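Local coordinates for protein ECF RNA polymerase sigma factor SigK (PDB 4NQW) that probably directs RNA polymerase to specific promoters as an alternative sigma factor, held inactive by an anti-sigma factor until regulated intramembrane proteolysis releases it, at residues Arg53-Val58 against Glu70-Ile75. Numbering follows the deposited sequence.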
loop_
_atom_site.group_PDB
_atom_site.type_symbol
_atom_site.label_atom_id
_atom_site.label_comp_id
_atom_site.label_asym_id
_atom_site.label_seq_id
_atom_site.Cartn_x
_atom_site.Cartn_y
_atom_site.Cartn_z
ATOM N N ARG A 53 -0.406 7.666 9.523
ATOM C CA ARG A 53 -0.600 6.393 8.831
ATOM C C ARG A 53 0.544 6.086 7.860
ATOM O O ARG A 53 0.966 4.933 7.748
ATOM C CB ARG A 53 -1.953 6.366 8.114
ATOM C CG ARG A 53 -3.129 6.168 9.062
ATOM C CD ARG A 53 -4.447 5.928 8.338
ATOM N NE ARG A 53 -5.353 7.075 8.411
ATOM C CZ ARG A 53 -5.313 8.141 7.611
ATOM N NH1 ARG A 53 -4.398 8.244 6.654
ATOM N NH2 ARG A 53 -6.194 9.121 7.776
ATOM N N VAL A 54 1.057 7.103 7.168
ATOM C CA VAL A 54 2.197 6.899 6.267
ATOM C C VAL A 54 3.470 6.612 7.065
ATOM O O VAL A 54 4.157 5.619 6.815
ATOM C CB VAL A 54 2.439 8.108 5.342
ATOM C CG1 VAL A 54 3.727 7.919 4.548
ATOM C CG2 VAL A 54 1.262 8.294 4.398
ATOM N N TYR A 55 3.775 7.485 8.021
ATOM C CA TYR A 55 4.981 7.340 8.842
ATOM C C TYR A 55 4.984 6.023 9.616
ATOM O O TYR A 55 6.014 5.356 9.710
ATOM C CB TYR A 55 5.109 8.512 9.815
ATOM C CG TYR A 55 6.364 8.473 10.651
ATOM C CD1 TYR A 55 7.609 8.719 10.081
ATOM C CD2 TYR A 55 6.307 8.204 12.017
ATOM C CE1 TYR A 55 8.764 8.691 10.845
ATOM C CE2 TYR A 55 7.455 8.174 12.788
ATOM C CZ TYR A 55 8.678 8.419 12.197
ATOM O OH TYR A 55 9.818 8.390 12.958
ATOM N N GLY A 56 3.824 5.660 10.161
ATOM C CA GLY A 56 3.666 4.406 10.891
ATOM C C GLY A 56 3.886 3.171 10.037
ATOM O O GLY A 56 4.465 2.185 10.500
ATOM N N LEU A 57 3.424 3.217 8.790
ATOM C CA LEU A 57 3.631 2.106 7.867
ATOM C C LEU A 57 5.110 1.973 7.527
ATOM O O LEU A 57 5.671 0.881 7.593
ATOM C CB LEU A 57 2.814 2.286 6.581
ATOM C CG LEU A 57 3.054 1.221 5.501
ATOM C CD1 LEU A 57 2.810 -0.184 6.037
ATOM C CD2 LEU A 57 2.176 1.483 4.291
ATOM N N VAL A 58 5.731 3.094 7.168
ATOM C CA VAL A 58 7.153 3.114 6.833
ATOM C C VAL A 58 7.993 2.622 8.017
ATOM O O VAL A 58 8.852 1.753 7.848
ATOM C CB VAL A 58 7.603 4.518 6.380
ATOM C CG1 VAL A 58 9.114 4.583 6.230
ATOM C CG2 VAL A 58 6.937 4.884 5.060
ATOM N N GLU A 70 13.287 10.033 6.188
ATOM C CA GLU A 70 13.703 10.358 4.820
ATOM C C GLU A 70 12.774 9.755 3.765
ATOM O O GLU A 70 12.452 10.407 2.774
ATOM C CB GLU A 70 15.141 9.903 4.573
ATOM C CG GLU A 70 16.163 10.674 5.393
ATOM C CD GLU A 70 17.595 10.301 5.066
ATOM O OE1 GLU A 70 17.815 9.383 4.247
ATOM O OE2 GLU A 70 18.506 10.936 5.634
ATOM N N THR A 71 12.352 8.513 3.983
ATOM C CA THR A 71 11.420 7.843 3.077
ATOM C C THR A 71 10.069 8.560 3.052
ATOM O O THR A 71 9.483 8.741 1.986
ATOM C CB THR A 71 11.218 6.371 3.477
ATOM O OG1 THR A 71 12.490 5.717 3.553
ATOM C CG2 THR A 71 10.332 5.640 2.473
ATOM N N THR A 72 9.585 8.971 4.222
ATOM C CA THR A 72 8.323 9.710 4.323
ATOM C C THR A 72 8.376 11.028 3.542
ATOM O O THR A 72 7.397 11.402 2.897
ATOM C CB THR A 72 7.934 9.969 5.796
ATOM O OG1 THR A 72 7.757 8.715 6.469
ATOM C CG2 THR A 72 6.638 10.764 5.895
ATOM N N GLN A 73 9.516 11.716 3.594
ATOM C CA GLN A 73 9.731 12.930 2.799
ATOM C C GLN A 73 9.642 12.645 1.307
ATOM O O GLN A 73 8.979 13.374 0.569
ATOM C CB GLN A 73 11.105 13.539 3.081
ATOM C CG GLN A 73 11.224 14.260 4.404
ATOM C CD GLN A 73 12.588 14.902 4.571
ATOM O OE1 GLN A 73 13.616 14.231 4.468
ATOM N NE2 GLN A 73 12.607 16.203 4.819
ATOM N N GLU A 74 10.336 11.597 0.870
ATOM C CA GLU A 74 10.312 11.185 -0.531
ATOM C C GLU A 74 8.882 10.909 -0.985
ATOM O O GLU A 74 8.502 11.270 -2.096
ATOM C CB GLU A 74 11.176 9.940 -0.748
ATOM C CG GLU A 74 12.675 10.187 -0.655
ATOM C CD GLU A 74 13.501 8.912 -0.762
ATOM O OE1 GLU A 74 12.927 7.826 -1.000
ATOM O OE2 GLU A 74 14.736 8.998 -0.605
ATOM N N ILE A 75 8.098 10.280 -0.110
ATOM C CA ILE A 75 6.711 9.922 -0.415
ATOM C C ILE A 75 5.867 11.168 -0.670
ATOM O O ILE A 75 5.184 11.252 -1.686
ATOM C CB ILE A 75 6.081 9.066 0.708
ATOM C CG1 ILE A 75 6.757 7.693 0.754
ATOM C CG2 ILE A 75 4.589 8.878 0.475
ATOM C CD1 ILE A 75 6.575 6.931 2.052
#
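Ile75 rests its CD1 methyl against both Val54 and Val58, two residues one turn apart on the facing helix. CD1 lies 3.7 Å from Val58 CG2 and 3.9 Å from Val54 CG1; the Ile75 and Val54 side chains meet tip to tip, whereas those of Ile75 and Val58 slide past each other in opposite directions. CG1 of Ile75 is anti to its carbonyl carbon, and the extended chi2 of 161° carries CD1 on to the valines. All three are beta-branched apolar residues suited to a buried helix face, and Ile75 has one extra carbon, CD1, with which to reach across. Val54 has CG1 anti to its backbone N (chi1 173°), which puts this methyl in the contact. The other methyl of Val58, CG1, packs against Thr71 CB at 3.9 Å, the two side chains crossing obliquely.

Thr72 sits where the backbones come nearest, its CA 6.1 Å from that of Tyr55. Its OG1 lies 3.6 Å from Tyr55 CD1, at the ring edge and near the ring plane, and the two side chains cross at about a right angle. A small residue suits this spot, and its buried hydroxyl is satisfied within its own helix by a hydrogen bond to the carbonyl O of Ser68. Thr71 OG1 likewise bonds to the carbonyl O of Tyr67, so both threonines can join an interface that has no hydrogen bond across it.

The axes of the two segments approach to 9.7 Å at 133°, a slanted antiparallel pairing. Helix 93-111 adds a third layer, with Leu97 against Val54 and Ala101 against Ile75. Thr71, through CB and CG2, and Thr72, mainly through OG1, belong to the RpoC-interaction motif, whose helix packs by these faces on helix 42-62 in the all-helical sigma-70 domain 2.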